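Local coordinates for EvdO2 (Micromonospora carbonacea, PDB 4XAB), which probably catalyses an oxidative cyclization in orthosomycin biosynthesis, as a metal-dependent oxygenase of the phytanoyl-CoA dioxygenase family, at residues F46-R49 against E55-Y58; P70-I75 against P120-P125; E108-G113 against W139-L144; H174-I177 against D181-R184; E32-W37 against F91-S96. One frame throughout, in Å; residues are numbered along the deposited sequence.

Contact 1. Residues F46-R49 against E55-Y58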
# COMPACT_ATOMS: atom_id res chain seq x y z
N PHE A 46 10.63 -8.61 10.54
CA PHE A 46 9.88 -7.94 11.60
C PHE A 46 10.00 -8.71 12.90
O PHE A 46 9.08 -9.44 13.29
CB PHE A 46 8.41 -7.81 11.21
CG PHE A 46 8.16 -6.80 10.13
CD1 PHE A 46 8.09 -5.45 10.43
CD2 PHE A 46 7.97 -7.21 8.82
CE1 PHE A 46 7.84 -4.52 9.43
CE2 PHE A 46 7.73 -6.28 7.82
CZ PHE A 46 7.67 -4.93 8.13
N VAL A 47 11.11 -8.53 13.59
CA VAL A 47 11.33 -9.25 14.83
C VAL A 47 10.64 -8.55 15.99
O VAL A 47 10.94 -7.40 16.28
CB VAL A 47 12.82 -9.39 15.15
CG1 VAL A 47 12.99 -10.05 16.50
CG2 VAL A 47 13.50 -10.19 14.06
N ARG A 48 9.71 -9.25 16.64
CA ARG A 48 9.12 -8.71 17.85
C ARG A 48 10.08 -8.97 19.00
O ARG A 48 10.42 -10.11 19.28
CB ARG A 48 7.74 -9.32 18.11
CG ARG A 48 6.78 -8.32 18.71
CD ARG A 48 6.12 -8.86 19.95
NE ARG A 48 4.89 -9.57 19.64
CZ ARG A 48 3.69 -9.20 20.08
NH1 ARG A 48 3.58 -8.12 20.85
NH2 ARG A 48 2.61 -9.90 19.75
N ARG A 49 10.54 -7.91 19.65
CA ARG A 49 11.63 -8.00 20.61
C ARG A 49 11.14 -7.58 21.99
O ARG A 49 10.40 -6.61 22.12
CB ARG A 49 12.81 -7.12 20.16
CG ARG A 49 13.96 -7.03 21.16
CD ARG A 49 15.18 -6.36 20.52
NE ARG A 49 16.26 -6.12 21.47
CZ ARG A 49 17.46 -5.66 21.12
NH1 ARG A 49 17.72 -5.42 19.85
NH2 ARG A 49 18.40 -5.46 22.04
N GLU A 55 7.43 -3.26 27.55
CA GLU A 55 6.66 -3.37 26.32
C GLU A 55 7.53 -3.88 25.17
O GLU A 55 8.66 -3.43 24.99
CB GLU A 55 6.04 -2.03 25.95
CG GLU A 55 4.80 -1.69 26.76
CD GLU A 55 3.64 -2.62 26.48
OE1 GLU A 55 3.32 -3.45 27.35
OE2 GLU A 55 3.06 -2.53 25.38
N ASP A 56 6.99 -4.81 24.39
CA ASP A 56 7.69 -5.32 23.22
C ASP A 56 7.74 -4.23 22.17
O ASP A 56 6.91 -3.32 22.18
CB ASP A 56 7.02 -6.55 22.62
CG ASP A 56 6.93 -7.71 23.58
OD1 ASP A 56 7.69 -7.75 24.57
OD2 ASP A 56 6.08 -8.59 23.33
N PHE A 57 8.70 -4.34 21.27
CA PHE A 57 8.77 -3.44 20.13
C PHE A 57 9.28 -4.23 18.94
O PHE A 57 9.98 -5.23 19.10
CB PHE A 57 9.67 -2.24 20.42
CG PHE A 57 11.12 -2.58 20.67
CD1 PHE A 57 12.05 -2.47 19.64
CD2 PHE A 57 11.55 -2.98 21.92
CE1 PHE A 57 13.38 -2.78 19.87
CE2 PHE A 57 12.88 -3.28 22.15
CZ PHE A 57 13.80 -3.18 21.12
N TYR A 58 8.91 -3.80 17.74
CA TYR A 58 9.44 -4.42 16.54
C TYR A 58 10.79 -3.81 16.25
O TYR A 58 10.95 -2.59 16.27
CB TYR A 58 8.47 -4.27 15.37
CG TYR A 58 7.32 -5.24 15.47
CD1 TYR A 58 7.45 -6.54 14.98
CD2 TYR A 58 6.13 -4.89 16.09
CE1 TYR A 58 6.41 -7.44 15.08
CE2 TYR A 58 5.09 -5.80 16.20
CZ TYR A 58 5.23 -7.07 15.69
OH TYR A 58 4.20 -7.98 15.80
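Arg48 lays the aliphatic part of its side chain over one face of the Tyr58 ring: CG stands 3.8 Å from the ring centroid, 20° off the normal, a CH-pi contact. Bends at chi2 and chi3 fold the chain so that the guanidinium lies roughly along the ring, the two planes 21° apart, with Tyr58 OH beneath one of its faces. The same bends bring Arg48 NH1 to 3.6 Å from OD2 of Asp56, a long salt bridge in which the carboxylate plane stands almost upright to the guanidinium. A long, flexible arginine suits this place because its methylenes can cover an aromatic face while its charge reaches an acid beyond it.

These residues form a beta hairpin of two short antiparallel strands, following helix 32-45. Arg48 and Tyr58 are a non-hydrogen-bonded pair, whereas Arg49 and Phe57 are a hydrogen-bonded one, with Arg49 N 2.8 Å from Phe57 O and Phe57 N 3.0 Å from Arg49 O. Between Tyr58 CA and Val47 O a CA-H...O contact of 3.3 Å adds to the pairing.

On the face of the hairpin that carries Arg49 and Phe57, the arginine runs extended beside the ring, its CD 3.5 Å from Phe57 CZ, and its guanidinium goes on to a salt bridge with Asp59. At the inner end, Phe46 CB meets Tyr58 CD1 at 4.1 Å; both aromatic side chains also rest on Leu117 of strand 110-118, where their bulky apolar surfaces are buried.

Contact 2. Residues P70-I75 against P120-P125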
# COMPACT_ATOMS: atom_id res chain seq x y z
N PRO A 70 3.11 5.81 18.60
CA PRO A 70 3.68 4.73 17.79
C PRO A 70 3.41 4.89 16.30
O PRO A 70 2.39 5.44 15.89
CB PRO A 70 3.00 3.47 18.34
CG PRO A 70 1.80 3.96 19.06
CD PRO A 70 2.16 5.31 19.60
N LEU A 71 4.36 4.43 15.49
CA LEU A 71 4.21 4.43 14.05
C LEU A 71 3.89 3.03 13.60
O LEU A 71 4.27 2.06 14.24
CB LEU A 71 5.48 4.91 13.36
CG LEU A 71 6.03 6.29 13.67
CD1 LEU A 71 7.29 6.52 12.85
CD2 LEU A 71 4.99 7.36 13.36
N LEU A 72 3.19 2.94 12.47
CA LEU A 72 2.93 1.64 11.87
C LEU A 72 4.26 1.01 11.47
O LEU A 72 5.03 1.61 10.74
CB LEU A 72 2.03 1.81 10.64
CG LEU A 72 1.47 0.56 9.99
CD1 LEU A 72 0.61 -0.18 10.99
CD2 LEU A 72 0.68 0.96 8.76
N PRO A 73 4.55 -0.19 11.98
CA PRO A 73 5.80 -0.86 11.59
C PRO A 73 5.89 -1.06 10.09
O PRO A 73 5.02 -1.68 9.48
CB PRO A 73 5.72 -2.21 12.32
CG PRO A 73 4.84 -1.94 13.48
CD PRO A 73 3.81 -0.96 13.00
N GLN A 74 6.94 -0.53 9.48
CA GLN A 74 7.10 -0.68 8.05
C GLN A 74 8.54 -0.58 7.61
O GLN A 74 9.37 0.05 8.26
CB GLN A 74 6.23 0.35 7.30
CG GLN A 74 6.41 1.78 7.72
CD GLN A 74 5.17 2.62 7.44
OE1 GLN A 74 4.65 3.29 8.33
NE2 GLN A 74 4.69 2.57 6.20
N ILE A 75 8.83 -1.25 6.50
CA ILE A 75 10.16 -1.24 5.91
C ILE A 75 10.07 -0.78 4.47
O ILE A 75 9.45 -1.44 3.64
CB ILE A 75 10.81 -2.64 5.98
CG1 ILE A 75 10.91 -3.11 7.43
CG2 ILE A 75 12.17 -2.62 5.32
CD1 ILE A 75 11.19 -4.59 7.58
N PRO A 120 -0.87 -6.78 16.48
CA PRO A 120 -2.14 -7.06 17.14
C PRO A 120 -2.59 -5.86 17.96
O PRO A 120 -1.75 -5.21 18.59
CB PRO A 120 -1.83 -8.25 18.06
CG PRO A 120 -0.56 -8.84 17.53
CD PRO A 120 0.20 -7.70 16.91
N ARG A 121 -3.88 -5.55 17.91
CA ARG A 121 -4.48 -4.48 18.69
C ARG A 121 -3.90 -3.11 18.38
O ARG A 121 -4.02 -2.19 19.18
CB ARG A 121 -4.35 -4.78 20.18
CG ARG A 121 -5.11 -6.03 20.58
CD ARG A 121 -6.57 -5.89 20.22
NE ARG A 121 -7.35 -7.07 20.60
CZ ARG A 121 -8.68 -7.13 20.52
NH1 ARG A 121 -9.36 -6.08 20.08
NH2 ARG A 121 -9.31 -8.23 20.88
N TYR A 122 -3.29 -2.98 17.21
CA TYR A 122 -2.78 -1.68 16.79
C TYR A 122 -3.97 -0.76 16.53
O TYR A 122 -4.73 -0.98 15.60
CB TYR A 122 -1.92 -1.81 15.53
CG TYR A 122 -1.26 -0.50 15.15
CD1 TYR A 122 -0.23 0.02 15.92
CD2 TYR A 122 -1.69 0.22 14.05
CE1 TYR A 122 0.37 1.22 15.60
CE2 TYR A 122 -1.10 1.43 13.72
CZ TYR A 122 -0.07 1.92 14.50
OH TYR A 122 0.53 3.11 14.18
N GLY A 123 -4.11 0.27 17.37
CA GLY A 123 -5.33 1.06 17.40
C GLY A 123 -5.42 2.29 16.51
O GLY A 123 -6.49 2.88 16.39
N ALA A 124 -4.31 2.67 15.88
CA ALA A 124 -4.34 3.80 14.96
C ALA A 124 -4.77 3.35 13.56
O ALA A 124 -4.29 2.34 13.06
CB ALA A 124 -2.98 4.48 14.89
N PRO A 125 -5.68 4.11 12.94
CA PRO A 125 -5.99 3.86 11.53
C PRO A 125 -4.91 4.45 10.65
O PRO A 125 -4.06 5.22 11.12
CB PRO A 125 -7.31 4.60 11.33
CG PRO A 125 -7.16 5.80 12.26
CD PRO A 125 -6.39 5.30 13.46
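Apolar contact carries most of this meeting, and Tyr122 supplies one whole side of it. Leu72 places CD1 3.6 Å from CE2 of Tyr122, with CD2 of the ring only slightly farther, so a single methyl branch does the touching while the two side chains cross at about a right angle. The leucine holds CG opposite its own backbone nitrogen (chi1 -171°), which carries this branch out to the tyrosine. Pro70 approaches differently: its CB lies near the plane of the ring, at the edge, 4.4 Å from Tyr122 CE1. A branched aliphatic chain and a rigid pyrrolidine both suit the flank of an aromatic ring, since each offers hydrocarbon without a polar group to satisfy.

The polar part is slight. Tyr122 extends with its own CG opposite the backbone nitrogen (chi1 -174°), so that the hydroxyl arrives at the backbone of 70-72 and gives a weak hydrogen bond to Pro70 O at 3.4 Å. Leu72 N lies 3.2 Å from the same OH, but at an angle too poor for a bond. A tyrosine fits here by combining a hydrophobic ring with a hydroxyl able to reach a carbonyl.

The Leu72 side chain lies about 9 Å from the bound nickel ion and about 5 Å from a bound imidazole, probably from the crystallisation liquor. Leu72 also packs on Ile116 and Lys118 of strand 110-118. Thus the loop between that strand and strand 126-127 folds back against the residues leading into strand 74-76, which pairs antiparallel with 110-118.

Contact 3. Residues E108-G113 against W139-L144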
# COMPACT_ATOMS: atom_id res chain seq x y z
N GLU A 108 9.00 0.10 -19.17
CA GLU A 108 8.81 1.52 -18.88
C GLU A 108 8.56 1.79 -17.40
O GLU A 108 8.61 2.93 -16.96
CB GLU A 108 7.65 2.08 -19.69
CG GLU A 108 7.98 2.35 -21.14
CD GLU A 108 6.77 2.72 -21.96
OE1 GLU A 108 6.75 2.42 -23.17
OE2 GLU A 108 5.83 3.32 -21.39
N LEU A 109 8.27 0.74 -16.65
CA LEU A 109 7.87 0.92 -15.26
C LEU A 109 9.05 0.95 -14.31
O LEU A 109 9.89 0.06 -14.32
CB LEU A 109 6.90 -0.19 -14.83
CG LEU A 109 5.65 -0.28 -15.70
CD1 LEU A 109 4.85 -1.53 -15.34
CD2 LEU A 109 4.80 0.96 -15.52
N GLU A 110 9.10 2.00 -13.49
CA GLU A 110 9.95 1.99 -12.31
C GLU A 110 9.18 1.35 -11.17
O GLU A 110 7.95 1.37 -11.16
CB GLU A 110 10.37 3.41 -11.95
CG GLU A 110 11.29 4.03 -12.99
CD GLU A 110 11.56 5.49 -12.75
OE1 GLU A 110 11.66 5.90 -11.57
OE2 GLU A 110 11.66 6.24 -13.74
N PHE A 111 9.90 0.78 -10.21
CA PHE A 111 9.22 0.06 -9.14
C PHE A 111 10.02 -0.00 -7.86
O PHE A 111 11.24 0.19 -7.85
CB PHE A 111 8.88 -1.37 -9.60
CG PHE A 111 10.05 -2.10 -10.20
CD1 PHE A 111 10.23 -2.12 -11.58
CD2 PHE A 111 10.96 -2.76 -9.40
CE1 PHE A 111 11.31 -2.78 -12.14
CE2 PHE A 111 12.05 -3.42 -9.96
CZ PHE A 111 12.22 -3.44 -11.33
N TYR A 112 9.32 -0.27 -6.76
CA TYR A 112 9.97 -0.59 -5.50
C TYR A 112 8.98 -1.32 -4.59
O TYR A 112 7.77 -1.33 -4.84
CB TYR A 112 10.51 0.67 -4.82
CG TYR A 112 9.45 1.69 -4.47
CD1 TYR A 112 9.08 2.68 -5.38
CD2 TYR A 112 8.82 1.68 -3.23
CE1 TYR A 112 8.11 3.61 -5.07
CE2 TYR A 112 7.85 2.61 -2.91
CZ TYR A 112 7.50 3.57 -3.83
OH TYR A 112 6.54 4.50 -3.52
N GLY A 113 9.52 -1.92 -3.53
CA GLY A 113 8.71 -2.68 -2.60
C GLY A 113 8.49 -1.92 -1.31
O GLY A 113 9.16 -0.94 -1.03
N TRP A 139 6.15 17.24 -10.94
CA TRP A 139 6.49 16.09 -11.77
C TRP A 139 5.41 15.03 -11.65
O TRP A 139 5.19 14.47 -10.58
CB TRP A 139 7.85 15.52 -11.37
CG TRP A 139 8.92 16.52 -11.55
CD1 TRP A 139 9.46 17.35 -10.59
CD2 TRP A 139 9.53 16.88 -12.79
NE1 TRP A 139 10.40 18.18 -11.17
CE2 TRP A 139 10.46 17.92 -12.51
CE3 TRP A 139 9.42 16.41 -14.10
CZ2 TRP A 139 11.25 18.49 -13.50
CZ3 TRP A 139 10.20 17.00 -15.09
CH2 TRP A 139 11.11 18.02 -14.78
N ARG A 140 4.74 14.75 -12.76
CA ARG A 140 3.60 13.84 -12.72
C ARG A 140 4.05 12.45 -13.13
O ARG A 140 4.79 12.29 -14.09
CB ARG A 140 2.48 14.35 -13.63
CG ARG A 140 1.18 13.54 -13.54
CD ARG A 140 0.10 14.12 -14.43
NE ARG A 140 -1.10 13.29 -14.47
CZ ARG A 140 -1.32 12.33 -15.36
NH1 ARG A 140 -0.41 12.07 -16.30
NH2 ARG A 140 -2.44 11.62 -15.33
N ARG A 141 3.62 11.44 -12.38
CA ARG A 141 3.85 10.06 -12.79
C ARG A 141 2.51 9.36 -12.84
O ARG A 141 1.67 9.61 -11.98
CB ARG A 141 4.76 9.33 -11.79
CG ARG A 141 6.20 9.83 -11.71
CD ARG A 141 6.88 9.06 -10.58
NE ARG A 141 8.22 9.55 -10.27
CZ ARG A 141 9.34 9.03 -10.76
NH1 ARG A 141 9.28 8.01 -11.61
NH2 ARG A 141 10.52 9.53 -10.41
N ARG A 142 2.30 8.52 -13.84
CA ARG A 142 1.20 7.56 -13.79
C ARG A 142 1.67 6.38 -12.96
O ARG A 142 2.83 6.00 -13.01
CB ARG A 142 0.78 7.13 -15.19
CG ARG A 142 0.32 8.28 -16.05
CD ARG A 142 -0.72 7.86 -17.06
NE ARG A 142 -0.16 7.03 -18.12
CZ ARG A 142 -0.52 5.77 -18.36
NH1 ARG A 142 -1.44 5.19 -17.61
NH2 ARG A 142 0.05 5.10 -19.36
N GLY A 143 0.78 5.79 -12.19
CA GLY A 143 1.24 4.67 -11.40
C GLY A 143 0.19 4.05 -10.54
O GLY A 143 -0.94 4.53 -10.44
N LEU A 144 0.58 2.97 -9.88
CA LEU A 144 -0.34 2.28 -9.00
C LEU A 144 0.43 1.49 -7.96
O LEU A 144 1.67 1.36 -8.03
CB LEU A 144 -1.28 1.37 -9.81
CG LEU A 144 -0.69 0.35 -10.80
CD1 LEU A 144 0.02 -0.81 -10.10
CD2 LEU A 144 -1.78 -0.21 -11.71
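The guanidinium of Arg141 receives the Glu110 carboxylate near its rim, with OE2 at the edge in its plane and OE1 set obliquely, while the two planes stand 82° apart. The closest approach is NH1 of Arg141 to OE1 of Glu110, 3.2 Å, a hydrogen bond within a salt bridge. It is a bent one, with an N-H...O angle of 141°, and the nitrogen meets the oxygen from above the carboxylate plane. This differs from a two-pronged carboxylate-guanidinium pair: a single nitrogen makes the bond.

Both chains are extended beyond CG and cross at about a right angle, spanning the distance between backbones that do not touch. Long charged residues suit such a surface position because their charged groups can meet while the backbones stay apart. Arg141 NH1 is also hydrogen-bonded to Ser235 O, its stronger polar partner, so the acid supplements an anchor already present. Met234 lies against both side chains, and its backbone is bonded to that of Glu110.

Strand 226-234 pairs antiparallel with both 110-118 and 139-149, so the ion pair reaches across this middle strand, a cross-strand link in the curled sheet of the double-stranded beta-helix characteristic of the cupin clan.

Contact 4. Residues H174-I177 against D181-R184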
# COMPACT_ATOMS: atom_id res chain seq x y z
N HIS A 174 -4.63 18.07 1.81
CA HIS A 174 -4.08 17.21 2.85
C HIS A 174 -3.36 18.06 3.88
O HIS A 174 -2.96 19.20 3.61
CB HIS A 174 -3.11 16.16 2.28
CG HIS A 174 -3.76 15.03 1.54
ND1 HIS A 174 -4.51 15.21 0.40
CD2 HIS A 174 -3.73 13.70 1.77
CE1 HIS A 174 -4.92 14.04 -0.04
NE2 HIS A 174 -4.47 13.10 0.77
N HIS A 175 -3.18 17.51 5.07
CA HIS A 175 -2.34 18.15 6.07
C HIS A 175 -1.59 17.07 6.81
O HIS A 175 -1.98 15.91 6.78
CB HIS A 175 -3.17 19.00 7.02
CG HIS A 175 -4.31 18.28 7.64
ND1 HIS A 175 -4.24 17.70 8.89
CD2 HIS A 175 -5.58 18.06 7.20
CE1 HIS A 175 -5.40 17.14 9.18
NE2 HIS A 175 -6.23 17.35 8.18
N HIS A 176 -0.50 17.45 7.45
CA HIS A 176 0.18 16.49 8.30
C HIS A 176 -0.70 16.17 9.50
O HIS A 176 -1.35 17.05 10.06
CB HIS A 176 1.55 17.02 8.73
CG HIS A 176 2.61 16.84 7.69
ND1 HIS A 176 3.09 17.88 6.92
CD2 HIS A 176 3.24 15.72 7.25
CE1 HIS A 176 4.00 17.41 6.08
NE2 HIS A 176 4.10 16.11 6.26
N ILE A 177 -0.73 14.90 9.86
CA ILE A 177 -1.43 14.48 11.07
C ILE A 177 -0.90 15.28 12.26
O ILE A 177 -1.67 15.73 13.11
CB ILE A 177 -1.27 12.96 11.28
CG1 ILE A 177 -1.99 12.20 10.16
CG2 ILE A 177 -1.79 12.56 12.65
CD1 ILE A 177 -1.48 10.79 9.90
N ASP A 181 5.49 16.43 13.72
CA ASP A 181 5.83 15.01 13.70
C ASP A 181 5.43 14.43 12.33
O ASP A 181 4.57 13.56 12.22
CB ASP A 181 5.13 14.29 14.85
CG ASP A 181 5.71 12.90 15.12
OD1 ASP A 181 6.76 12.55 14.54
OD2 ASP A 181 5.10 12.16 15.92
N ARG A 182 6.07 14.93 11.28
CA ARG A 182 5.61 14.69 9.92
C ARG A 182 5.70 13.24 9.46
O ARG A 182 4.96 12.83 8.56
CB ARG A 182 6.38 15.60 8.97
CG ARG A 182 6.03 17.05 9.20
CD ARG A 182 6.75 17.98 8.25
NE ARG A 182 6.27 19.35 8.42
CZ ARG A 182 6.65 20.37 7.66
NH1 ARG A 182 7.52 20.17 6.68
NH2 ARG A 182 6.17 21.59 7.88
N ILE A 183 6.57 12.47 10.08
CA ILE A 183 6.74 11.07 9.71
C ILE A 183 5.46 10.24 9.94
O ILE A 183 5.32 9.16 9.37
CB ILE A 183 7.92 10.43 10.49
CG1 ILE A 183 8.36 9.12 9.83
CG2 ILE A 183 7.56 10.26 11.98
CD1 ILE A 183 9.57 8.47 10.48
N ARG A 184 4.53 10.76 10.73
CA ARG A 184 3.26 10.07 10.98
C ARG A 184 2.41 10.06 9.72
O ARG A 184 1.51 9.22 9.57
CB ARG A 184 2.49 10.73 12.13
CG ARG A 184 3.13 10.51 13.49
CD ARG A 184 2.34 11.20 14.60
NE ARG A 184 1.00 10.64 14.74
CZ ARG A 184 0.07 11.12 15.55
NH1 ARG A 184 0.34 12.18 16.30
NH2 ARG A 184 -1.12 10.55 15.61
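The chain turns back on itself between strand 175-176 and a short 3-10 segment, bringing the CA atoms of His176 and Arg182 to 5.9 Å; a backbone bond from Arg184 N to Asp181 O helps to shape the second arm.

Arg182 then lies across the imidazole of His176. Its CG stands over the centre of the ring, 3.5 Å from the centroid and 5° off the normal, a CH-pi contact, and CD follows over the same face at 3.5 Å from CE1. The chain is extended from CG to NE and stays flat into the guanidinium (chi4 -175°), whose plane lies within 4° of the imidazole plane. Beyond the ring the guanidinium forms a salt bridge with Asp250 and a hydrogen bond to Asn179 OD1. A flat ring and a straight chain of methylenes suit each other here, and an alanine at His176 would probably leave the Arg182 methylenes without the surface they lie on and let that chain turn more freely about its salt bridge.

Ile177 serves the second arginine. Its CG2 touches one face of the Arg184 guanidinium, 3.6 Å from NH2, and the two side chains cross at about a right angle. The other branch of the isoleucine reaches the backbone, with CD1 3.4 Å from Arg184 O, so one beta-branched residue touches both ends of its partner.

Strand 175-176 pairs antiparallel with 186-187 just beyond the second arm: this is the connection of a small two-stranded beta hairpin at the surface, with Arg182 laid on the end of its first strand and Arg184 on the residue that follows.

Contact 5. Residues E32-W37 against F91-S96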
# COMPACT_ATOMS: atom_id res chain seq x y z
N GLU A 32 -0.50 -20.09 -2.31
CA GLU A 32 -0.35 -20.46 -0.91
C GLU A 32 1.12 -20.67 -0.54
O GLU A 32 1.54 -20.30 0.55
CB GLU A 32 -1.17 -21.71 -0.61
CG GLU A 32 -1.27 -22.04 0.86
CD GLU A 32 -2.25 -23.16 1.14
OE1 GLU A 32 -2.78 -23.75 0.17
OE2 GLU A 32 -2.49 -23.46 2.33
N SER A 33 1.90 -21.24 -1.45
CA SER A 33 3.30 -21.50 -1.17
C SER A 33 4.12 -20.21 -1.21
O SER A 33 5.06 -20.04 -0.44
CB SER A 33 3.88 -22.54 -2.14
OG SER A 33 4.00 -22.01 -3.45
N GLU A 34 3.76 -19.29 -2.11
CA GLU A 34 4.41 -17.99 -2.17
C GLU A 34 4.11 -17.18 -0.91
O GLU A 34 4.99 -16.52 -0.37
CB GLU A 34 3.99 -17.22 -3.42
CG GLU A 34 4.59 -17.77 -4.71
CD GLU A 34 3.99 -17.17 -5.97
OE1 GLU A 34 2.87 -16.62 -5.90
OE2 GLU A 34 4.63 -17.25 -7.04
N VAL A 35 2.87 -17.24 -0.44
CA VAL A 35 2.50 -16.61 0.83
C VAL A 35 3.28 -17.21 2.00
O VAL A 35 3.75 -16.49 2.88
CB VAL A 35 0.98 -16.75 1.09
CG1 VAL A 35 0.64 -16.39 2.54
CG2 VAL A 35 0.20 -15.89 0.12
N ALA A 36 3.43 -18.53 2.01
CA ALA A 36 4.16 -19.20 3.09
C ALA A 36 5.60 -18.70 3.15
O ALA A 36 6.14 -18.47 4.23
CB ALA A 36 4.12 -20.71 2.91
N TRP A 37 6.22 -18.53 1.99
CA TRP A 37 7.59 -18.04 1.93
C TRP A 37 7.67 -16.57 2.34
O TRP A 37 8.60 -16.16 3.04
CB TRP A 37 8.17 -18.22 0.53
CG TRP A 37 9.59 -17.78 0.45
CD1 TRP A 37 10.69 -18.52 0.74
CD2 TRP A 37 10.06 -16.49 0.06
NE1 TRP A 37 11.83 -17.77 0.56
CE2 TRP A 37 11.47 -16.52 0.14
CE3 TRP A 37 9.44 -15.31 -0.36
CZ2 TRP A 37 12.26 -15.41 -0.18
CZ3 TRP A 37 10.22 -14.22 -0.67
CH2 TRP A 37 11.62 -14.28 -0.58
N PHE A 91 6.63 -11.10 -8.22
CA PHE A 91 6.98 -9.78 -8.71
C PHE A 91 6.66 -9.66 -10.20
O PHE A 91 6.05 -8.68 -10.64
CB PHE A 91 8.46 -9.46 -8.49
CG PHE A 91 8.92 -8.21 -9.20
CD1 PHE A 91 8.73 -6.97 -8.62
CD2 PHE A 91 9.51 -8.28 -10.46
CE1 PHE A 91 9.14 -5.82 -9.27
CE2 PHE A 91 9.90 -7.14 -11.11
CZ PHE A 91 9.72 -5.91 -10.52
N ALA A 92 7.09 -10.65 -10.97
CA ALA A 92 6.93 -10.62 -12.41
C ALA A 92 5.45 -10.56 -12.78
O ALA A 92 5.06 -9.86 -13.72
CB ALA A 92 7.58 -11.84 -13.05
N ARG A 93 4.65 -11.31 -12.02
CA ARG A 93 3.22 -11.39 -12.21
C ARG A 93 2.59 -10.02 -11.95
O ARG A 93 1.74 -9.55 -12.70
CB ARG A 93 2.64 -12.46 -11.26
CG ARG A 93 1.21 -12.88 -11.48
CD ARG A 93 0.82 -14.00 -10.49
NE ARG A 93 1.78 -15.11 -10.51
CZ ARG A 93 2.44 -15.57 -9.45
NH1 ARG A 93 2.24 -15.03 -8.25
NH2 ARG A 93 3.31 -16.57 -9.58
N CYS A 94 3.04 -9.39 -10.87
CA CYS A 94 2.53 -8.07 -10.52
C CYS A 94 2.95 -7.00 -11.54
O CYS A 94 2.17 -6.10 -11.85
CB CYS A 94 3.01 -7.68 -9.12
SG CYS A 94 2.15 -8.58 -7.80
N ARG A 95 4.17 -7.11 -12.07
CA ARG A 95 4.64 -6.14 -13.07
C ARG A 95 3.77 -6.25 -14.33
O ARG A 95 3.42 -5.25 -14.96
CB ARG A 95 6.13 -6.35 -13.40
CG ARG A 95 6.75 -5.29 -14.31
CD ARG A 95 8.23 -5.58 -14.57
NE ARG A 95 8.40 -6.93 -15.10
CZ ARG A 95 9.54 -7.62 -15.09
NH1 ARG A 95 10.64 -7.09 -14.59
NH2 ARG A 95 9.56 -8.85 -15.59
N SER A 96 3.42 -7.48 -14.69
CA SER A 96 2.56 -7.72 -15.84
C SER A 96 1.17 -7.15 -15.61
O SER A 96 0.56 -6.60 -16.53
CB SER A 96 2.47 -9.21 -16.15
OG SER A 96 3.76 -9.71 -16.45
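Two helical segments face each other at a distance, their nearest CA atoms, those of Glu34 and Phe91, being 10.8 Å apart; the backbones do not touch, and one long side chain from each bridges the gap. A glutamate and a still longer arginine suit helices whose backbones stay this far apart.

Glu34, near the start of helix 32-45, and Arg93, in helix 89-102, reach out from opposite directions. The arginine sends its chain away with CG opposite the backbone nitrogen (chi1 -169°) and then bends at chi3, which presents its NH1-NH2 end to the acid. The grip is end-on and two-pronged: NH1 lies 2.9 Å from OE1 of Glu34, and NH2 lies 2.9 Å from OE2. Each oxygen uses its syn lone pair. The NH2 bond is the straighter, at 168° with its oxygen in the guanidinium plane, whereas the NH1 bond is bent to 150° and its oxygen is tilted from that plane.

Neither group has this pair alone, for Arg93 NH1 is hydrogen-bonded to Val29 O as well, and Glu34 OE1 accepts from Ser31 N. A glutamine in place of Glu34 would probably leave the arginine charge without its mate and turn an NH2 group against one of its donors.

Two bonds, one from each terminal nitrogen to a separate oxygen, limit the rotation of both flat groups, and the opposite charges would be expected to stabilise one another as carboxylate and guanidinium at this partly exposed helix-helix junction.

From the N terminus, helix 32-45 opens the loop that contact 5 closes at helix 89-102. Within it, contact 1 closes a short hairpin just after the first helix. Contact 2 begins inside this same loop but ends beyond it, at 120-125, so it crosses contact 5; it also crosses contact 3, which runs from 108-113 to 139-144. Contact 4 follows all of these, closing a small turn. Packing joins several of them: Phe46 meets Ile75 between contacts 1 and 2, Leu71 meets Arg184 between contacts 2 and 4, and Phe111 meets Phe91 between contacts 3 and 5. Together they tie helices, surface hairpins and loops to the central sheet.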